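PDB 2I3D: hypothetical protein Atu1826 from Agrobacterium tumefaciens, which is of unknown function but is probably a hydrolase of the alpha/beta hydrolase fold, distantly resembling X-Pro dipeptidyl-peptidases. Local coordinates for residues B[148-153]-B[227-232]; B[170-175]-B[223-228]; B[199-204]-B[235-240]. All blocks are in the same frame, centred on the assembly; numbering follows the deposited sequence.

Interaction 1 (B[148-153]-B[227-232])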
# COMPACT_ATOMS: atom_id res chain seq x y z
N GLY B 148 -0.45 -25.40 -0.60
CA GLY B 148 0.47 -24.51 0.12
C GLY B 148 -0.21 -23.19 0.35
O GLY B 148 -1.11 -22.79 -0.42
N PHE B 149 0.26 -22.48 1.37
CA PHE B 149 -0.24 -21.14 1.62
C PHE B 149 0.86 -20.24 2.16
O PHE B 149 1.87 -20.74 2.68
CB PHE B 149 -1.39 -21.16 2.65
CG PHE B 149 -0.95 -21.63 4.05
CD1 PHE B 149 -0.43 -20.73 4.98
CD2 PHE B 149 -1.01 -22.98 4.41
CE1 PHE B 149 -0.01 -21.15 6.25
CE2 PHE B 149 -0.61 -23.41 5.67
CZ PHE B 149 -0.09 -22.49 6.59
N MSE B 150 0.62 -18.93 2.02
CA MSE B 150 1.39 -17.93 2.73
C MSE B 150 0.38 -17.06 3.45
O MSE B 150 -0.62 -16.61 2.80
CB MSE B 150 2.17 -17.08 1.74
CG MSE B 150 3.24 -17.86 1.02
SE MSE B 150 4.18 -16.59 -0.13
CE MSE B 150 5.33 -17.92 -0.97
N SER B 151 0.61 -16.81 4.74
CA SER B 151 -0.27 -15.94 5.54
C SER B 151 0.61 -14.86 6.12
O SER B 151 1.40 -15.14 7.03
CB SER B 151 -0.97 -16.70 6.66
OG SER B 151 -1.98 -17.49 6.11
N ILE B 152 0.49 -13.66 5.57
CA ILE B 152 1.31 -12.52 5.94
C ILE B 152 0.48 -11.69 6.95
O ILE B 152 -0.64 -11.25 6.64
CB ILE B 152 1.65 -11.66 4.74
CG1 ILE B 152 2.52 -12.45 3.76
CG2 ILE B 152 2.41 -10.43 5.22
CD1 ILE B 152 1.84 -13.57 2.93
N ALA B 153 1.03 -11.52 8.15
CA ALA B 153 0.37 -10.69 9.20
C ALA B 153 -1.05 -11.15 9.54
O ALA B 153 -1.97 -10.33 9.56
CB ALA B 153 0.32 -9.17 8.81
N ASP B 227 12.24 -17.08 -0.79
CA ASP B 227 13.05 -18.21 -0.30
C ASP B 227 12.14 -19.36 0.07
O ASP B 227 12.44 -20.51 -0.25
CB ASP B 227 13.90 -17.82 0.91
CG ASP B 227 14.97 -16.79 0.59
OD1 ASP B 227 15.24 -16.52 -0.60
OD2 ASP B 227 15.56 -16.26 1.55
N TYR B 228 11.02 -19.06 0.70
CA TYR B 228 10.12 -20.13 1.13
C TYR B 228 9.55 -20.87 -0.12
O TYR B 228 9.50 -22.09 -0.19
CB TYR B 228 8.96 -19.57 1.98
CG TYR B 228 8.05 -20.68 2.44
CD1 TYR B 228 8.50 -21.61 3.41
CD2 TYR B 228 6.79 -20.86 1.84
CE1 TYR B 228 7.68 -22.65 3.84
CE2 TYR B 228 5.96 -21.90 2.21
CZ TYR B 228 6.41 -22.81 3.19
OH TYR B 228 5.58 -23.85 3.54
N LEU B 229 9.09 -20.11 -1.09
CA LEU B 229 8.46 -20.73 -2.26
C LEU B 229 9.52 -21.54 -3.03
O LEU B 229 9.25 -22.66 -3.49
CB LEU B 229 7.83 -19.65 -3.14
CG LEU B 229 7.15 -20.17 -4.41
CD1 LEU B 229 6.03 -21.11 -4.01
CD2 LEU B 229 6.62 -18.96 -5.21
N ASP B 230 10.72 -20.98 -3.15
CA ASP B 230 11.81 -21.68 -3.83
C ASP B 230 12.16 -22.99 -3.15
O ASP B 230 12.32 -24.03 -3.83
CB ASP B 230 13.03 -20.75 -3.97
CG ASP B 230 12.84 -19.75 -5.10
OD1 ASP B 230 11.92 -19.96 -5.96
OD2 ASP B 230 13.58 -18.76 -5.15
N ARG B 231 12.25 -22.95 -1.82
CA ARG B 231 12.50 -24.20 -1.10
C ARG B 231 11.36 -25.21 -1.29
O ARG B 231 11.60 -26.40 -1.56
CB ARG B 231 12.82 -23.93 0.36
CG ARG B 231 14.22 -23.32 0.49
CD ARG B 231 14.57 -22.94 1.94
NE ARG B 231 14.87 -24.10 2.79
CZ ARG B 231 15.07 -24.00 4.10
NH1 ARG B 231 15.05 -22.77 4.70
NH2 ARG B 231 15.36 -25.11 4.80
N ARG B 232 10.11 -24.73 -1.21
CA ARG B 232 8.96 -25.64 -1.37
C ARG B 232 8.98 -26.21 -2.79
O ARG B 232 8.71 -27.39 -2.96
CB ARG B 232 7.64 -24.89 -1.08
CG ARG B 232 7.37 -24.64 0.41
CD ARG B 232 6.88 -25.91 1.12
NE ARG B 232 5.74 -26.57 0.44
CZ ARG B 232 4.44 -26.34 0.73
NH1 ARG B 232 4.08 -25.41 1.63
NH2 ARG B 232 3.49 -27.00 0.08

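Interaction 2 (B[170-175]-B[223-228])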
# COMPACT_ATOMS: atom_id res chain seq x y z
N SER B 170 1.04 -27.65 4.54
CA SER B 170 2.19 -26.90 5.01
C SER B 170 2.14 -25.48 4.40
O SER B 170 1.67 -25.29 3.29
CB SER B 170 3.45 -27.61 4.52
OG SER B 170 3.55 -28.89 5.18
N GLY B 171 2.69 -24.52 5.13
CA GLY B 171 2.76 -23.17 4.58
C GLY B 171 3.59 -22.25 5.46
O GLY B 171 4.17 -22.68 6.48
N LEU B 172 3.60 -20.99 5.08
CA LEU B 172 4.41 -19.94 5.71
C LEU B 172 3.50 -18.95 6.44
O LEU B 172 2.52 -18.46 5.85
CB LEU B 172 5.16 -19.20 4.59
CG LEU B 172 5.92 -17.93 5.04
CD1 LEU B 172 7.10 -18.27 5.93
CD2 LEU B 172 6.37 -17.16 3.82
N ILE B 173 3.86 -18.64 7.69
CA ILE B 173 3.21 -17.55 8.43
C ILE B 173 4.34 -16.59 8.71
O ILE B 173 5.39 -16.98 9.24
CB ILE B 173 2.53 -18.05 9.71
CG1 ILE B 173 1.35 -18.96 9.34
CG2 ILE B 173 2.06 -16.88 10.56
CD1 ILE B 173 0.62 -19.60 10.52
N ILE B 174 4.13 -15.31 8.35
CA ILE B 174 5.19 -14.34 8.57
C ILE B 174 4.59 -13.07 9.16
O ILE B 174 3.55 -12.59 8.71
CB ILE B 174 6.04 -14.11 7.25
CG1 ILE B 174 7.14 -13.09 7.43
CG2 ILE B 174 5.09 -13.79 6.07
CD1 ILE B 174 8.25 -13.41 6.36
N ASN B 175 5.21 -12.57 10.23
CA ASN B 175 4.66 -11.41 10.97
C ASN B 175 5.82 -10.63 11.54
O ASN B 175 6.93 -11.15 11.63
CB ASN B 175 3.68 -11.81 12.10
CG ASN B 175 4.38 -12.63 13.24
OD1 ASN B 175 4.34 -12.25 14.44
ND2 ASN B 175 4.98 -13.75 12.88
N GLY B 223 11.76 -11.19 0.32
CA GLY B 223 12.88 -12.15 0.29
C GLY B 223 12.58 -13.44 1.01
O GLY B 223 12.90 -14.52 0.55
N GLU B 224 11.93 -13.32 2.16
CA GLU B 224 11.55 -14.51 2.94
C GLU B 224 10.47 -15.29 2.21
O GLU B 224 10.55 -16.52 2.15
CB GLU B 224 11.06 -14.11 4.33
CG GLU B 224 12.18 -13.49 5.23
CD GLU B 224 13.14 -14.51 5.84
OE1 GLU B 224 13.01 -15.73 5.62
OE2 GLU B 224 14.03 -14.05 6.59
N CYS B 225 9.47 -14.59 1.65
CA CYS B 225 8.44 -15.27 0.83
C CYS B 225 9.06 -16.00 -0.40
O CYS B 225 8.72 -17.13 -0.69
CB CYS B 225 7.38 -14.27 0.38
SG CYS B 225 6.42 -13.65 1.79
N GLU B 226 9.98 -15.31 -1.10
CA GLU B 226 10.67 -15.90 -2.24
C GLU B 226 11.46 -17.18 -1.86
O GLU B 226 11.29 -18.22 -2.48
CB GLU B 226 11.58 -14.86 -2.89
CG GLU B 226 12.32 -15.35 -4.08
CD GLU B 226 13.26 -14.25 -4.64
OE1 GLU B 226 13.77 -13.39 -3.85
OE2 GLU B 226 13.48 -14.27 -5.87
N ASP B 227 12.24 -17.08 -0.79
CA ASP B 227 13.05 -18.21 -0.30
C ASP B 227 12.14 -19.36 0.07
O ASP B 227 12.44 -20.51 -0.25
CB ASP B 227 13.90 -17.82 0.91
CG ASP B 227 14.97 -16.79 0.59
OD1 ASP B 227 15.24 -16.52 -0.60
OD2 ASP B 227 15.56 -16.26 1.55
N TYR B 228 11.02 -19.06 0.70
CA TYR B 228 10.12 -20.13 1.13
C TYR B 228 9.55 -20.87 -0.12
O TYR B 228 9.50 -22.09 -0.19
CB TYR B 228 8.96 -19.57 1.98
CG TYR B 228 8.05 -20.68 2.44
CD1 TYR B 228 8.50 -21.61 3.41
CD2 TYR B 228 6.79 -20.86 1.84
CE1 TYR B 228 7.68 -22.65 3.84
CE2 TYR B 228 5.96 -21.90 2.21
CZ TYR B 228 6.41 -22.81 3.19
OH TYR B 228 5.58 -23.85 3.54

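Interaction 3 (B[199-204]-B[235-240]). With MG (magnesium ion), chain G.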
# COMPACT_ATOMS: atom_id res chain seq x y z
N GLY B 199 1.98 -34.04 10.27
CA GLY B 199 1.82 -34.21 8.85
C GLY B 199 1.85 -32.92 8.06
O GLY B 199 1.77 -32.94 6.84
N ILE B 200 1.98 -31.81 8.76
CA ILE B 200 2.27 -30.55 8.09
C ILE B 200 3.49 -29.91 8.77
O ILE B 200 3.79 -30.21 9.93
CB ILE B 200 1.08 -29.52 8.13
CG1 ILE B 200 0.76 -29.10 9.58
CG2 ILE B 200 -0.17 -30.10 7.36
CD1 ILE B 200 -0.34 -28.06 9.66
N LEU B 201 4.15 -28.99 8.05
CA LEU B 201 5.18 -28.12 8.66
C LEU B 201 4.72 -26.69 8.48
O LEU B 201 4.50 -26.22 7.32
CB LEU B 201 6.52 -28.28 7.94
CG LEU B 201 7.65 -27.38 8.49
CD1 LEU B 201 7.95 -27.73 9.95
CD2 LEU B 201 8.93 -27.51 7.67
N ILE B 202 4.59 -26.00 9.61
CA ILE B 202 4.36 -24.55 9.65
C ILE B 202 5.72 -23.86 9.73
O ILE B 202 6.48 -24.06 10.70
CB ILE B 202 3.45 -24.12 10.84
CG1 ILE B 202 2.08 -24.80 10.76
CG2 ILE B 202 3.27 -22.60 10.87
CD1 ILE B 202 1.24 -24.46 9.52
N THR B 203 6.05 -23.10 8.69
CA THR B 203 7.30 -22.30 8.71
C THR B 203 6.87 -20.92 9.20
O THR B 203 6.04 -20.26 8.55
CB THR B 203 7.93 -22.24 7.30
OG1 THR B 203 8.40 -23.56 6.96
CG2 THR B 203 9.12 -21.26 7.27
N HIS B 204 7.38 -20.52 10.35
CA HIS B 204 6.94 -19.28 10.97
C HIS B 204 8.14 -18.35 11.12
O HIS B 204 9.06 -18.64 11.91
CB HIS B 204 6.34 -19.53 12.34
CG HIS B 204 5.99 -18.28 13.07
ND1 HIS B 204 5.96 -18.19 14.45
CD2 HIS B 204 5.63 -17.06 12.60
CE1 HIS B 204 5.60 -16.96 14.80
NE2 HIS B 204 5.38 -16.26 13.70
N GLY B 235 10.98 -29.21 -3.21
CA GLY B 235 10.48 -30.36 -2.38
C GLY B 235 10.93 -30.31 -0.91
O GLY B 235 10.86 -31.33 -0.18
N GLU B 236 11.36 -29.15 -0.43
CA GLU B 236 11.66 -28.99 1.00
C GLU B 236 10.47 -28.48 1.84
O GLU B 236 9.43 -28.07 1.31
CB GLU B 236 12.78 -27.95 1.17
CG GLU B 236 14.10 -28.35 0.46
CD GLU B 236 15.09 -27.21 0.44
OE1 GLU B 236 15.36 -26.64 1.52
OE2 GLU B 236 15.59 -26.89 -0.65
N LEU B 237 10.67 -28.46 3.16
CA LEU B 237 9.76 -27.78 4.10
C LEU B 237 8.33 -28.37 4.11
O LEU B 237 7.35 -27.68 4.36
CB LEU B 237 9.76 -26.27 3.84
CG LEU B 237 11.15 -25.64 3.95
CD1 LEU B 237 10.98 -24.15 3.73
CD2 LEU B 237 11.78 -25.91 5.36
N VAL B 238 8.23 -29.66 3.75
CA VAL B 238 7.05 -30.42 3.96
C VAL B 238 7.53 -31.78 4.53
O VAL B 238 8.59 -32.29 4.14
CB VAL B 238 6.34 -30.65 2.64
CG1 VAL B 238 5.18 -31.63 2.76
CG2 VAL B 238 5.81 -29.36 2.10
N PRO B 239 6.77 -32.36 5.46
CA PRO B 239 7.17 -33.61 6.08
C PRO B 239 7.28 -34.77 5.08
O PRO B 239 6.66 -34.75 4.02
CB PRO B 239 6.06 -33.87 7.12
CG PRO B 239 5.43 -32.52 7.36
CD PRO B 239 5.54 -31.80 6.06
N GLU B 240 8.07 -35.77 5.43
CA GLU B 240 8.18 -36.99 4.57
C GLU B 240 6.84 -37.72 4.42
O GLU B 240 5.98 -37.57 5.31
CB GLU B 240 9.21 -37.94 5.21
CG GLU B 240 10.64 -37.40 5.10
CD GLU B 240 10.96 -36.97 3.68
OE1 GLU B 240 11.14 -37.89 2.84
OE2 GLU B 240 11.02 -35.73 3.39
MG MG G . 10.83 -34.82 1.38
O HOH W 1 6.50 -25.36 5.61
O HOH W 2 10.65 -33.81 -0.21
O HOH W 3 8.86 -34.67 1.64
O HOH W 4 10.72 -36.79 0.42
O HOH W 5 13.11 -34.98 1.26

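Interaction 1 (B[148-153]-B[227-232])
M150, a selenomethionine, reaches from an inner strand of the alpha/beta hydrolase sheet to Y228 and L229 on the C-terminal helix covering it. Strand segment 148-152 and helix segment 227-232 run nearly antiparallel, at 168°, with their axes 10.6 Å apart at closest approach.

The apolar contact rests on one methyl group. The M150 chain is extended beyond CG and crosses L229 at about a right angle, leaving CE 3.7 Å from L229 CB. The same CE lies at the edge of the Y228 ring, near its plane, 4.3 Å from CD2. L71 and F75 of helix 66-77 also pack on M150.

Backbone atoms meet side chains toward G148: F149 O is 4.3 Å from Y228 CE2, and G148 CA, with no side chain in the way, is 3.9 Å from R232 NH2.

R232 supplies the polar part. Its chi1 of -76° sets CG over one face of the Y228 ring, toward the rim, and bends at chi2 and chi3 bring the guanidinium round to the hydroxyl. NH2 links to the strand side by bonding to E147 O. Within the helix, one turn apart, NH1 donates to Y228 OH at 2.9 Å, with the oxygen close to the guanidinium plane.

Interaction 2 (B[170-175]-B[223-228])
S170 meets Y228 through its backbone, its carbonyl C lying 3.9 Å from Y228 OH. The hydroxyl of S170 is engaged in another direction, bonding to the backbone N of L201.

G171 comes closer still: its CA is 3.1 Å from Y228 OH. The phenol oxygen thus rests against bare backbone, near the N and O of G171 but at angles too poor for hydrogen bonding to either. Its polar partner is R232, one turn farther along the same helix.

L172 makes the largest contribution from the strand. Its CB sits over one face of the Y228 ring in a CH-pi arrangement, 3.7 Å from the centroid of the ring and 17° off the ring normal, displaced toward the rim. The two side chains slide past each other in opposite directions: the tyrosine runs back toward G171, while L172 sends CD2 toward the helix, 4.0 Å from Y228 CB and 4.1 Å from C225 SG.

I173 faces the other side of the sheet, where V187, V191 and L194 of helix 184-195 receive it.

I174 returns to the near side. With CG1 anti to the backbone N (chi1 179°) and the chain nearly extended at chi2, CD1 lies 3.5 Å from E224 CB, against the aliphatic part of the glutamate. E224 bends at chi2, and its carboxylate makes a long, weak ion pair with R205. The other branch, CG2, brushes C225 SG at 4.5 Å.

L172 and I174 thus face helix 218-233 and I173 faces helix 184-195, as expected for an inner strand of the alpha/beta/alpha sandwich of the alpha/beta hydrolase fold.

Interaction 3 (B[199-204]-B[235-240])
L201 CG stands anti to its backbone N (chi1 178°), and T203 CG2 does likewise, which leaves T203 OG1 beside the N (chi1 -68°), where it meets a water shared with the loop 235-240. L237, which touches both residues, has a left-handed backbone where the loop turns back after the helix.

The leucines meet through their branch ends, L201 CD2 lying 4.0 Å from L237 CD2, and L201 CD2 also approaches L237 O at 3.7 Å. T203 and L237 cross at about a right angle. Farther along the loop, the P239 ring lies against the backbone of I200 and L201, with CG 3.5 Å from I200 C and CD 3.7 Å from L201 N.

A single water joins the two segments by three hydrogen bonds. Water 1 donates to L201 O and to L237 O, each at 2.8 Å, and accepts from T203 OG1 at 2.9 Å. The threonine hydroxyl therefore points its proton at the water, and both protons of the water are spent on carbonyl groups, one from each segment.

At the outer end of the loop E240 binds the magnesium ion through OE2 at 2.2 Å, in company with waters 2, 3, 4 and 5. Water 4 also donates to E240 OE1, and water 3 to P239 O, which ties the ion to the loop in a second shell.

G235 ends helix 218-233 in a Schellman motif, and the loop then turns back over Y228 and R232 of that helix. T203 lies in strand 202-207, the outermost strand at its side of the sheet within this chain, with strand 171-176 as its neighbour and helix 184-195 packed on I202.

Interactions 1 and 2 use helix 218-233, and interaction 3 the tail that follows it. Interactions 1 and 2 have centres about 4 Å apart and share D227 and Y228; their strands, 146-152 and 171-176, are consecutive in the chain and neighbours in the parallel part of the sheet. Interaction 3 lies about 11 Å from the centre of interaction 1 and 12 Å from that of interaction 2, nearer the surface, on the last strand, 202-207. Along the chain its segments alternate with those of the other two. The last helix and its tail thus cover three successive strands; a possible S130-H212-D179 triad, suggested by geometry, has H212 against A153 just past strand 146-152.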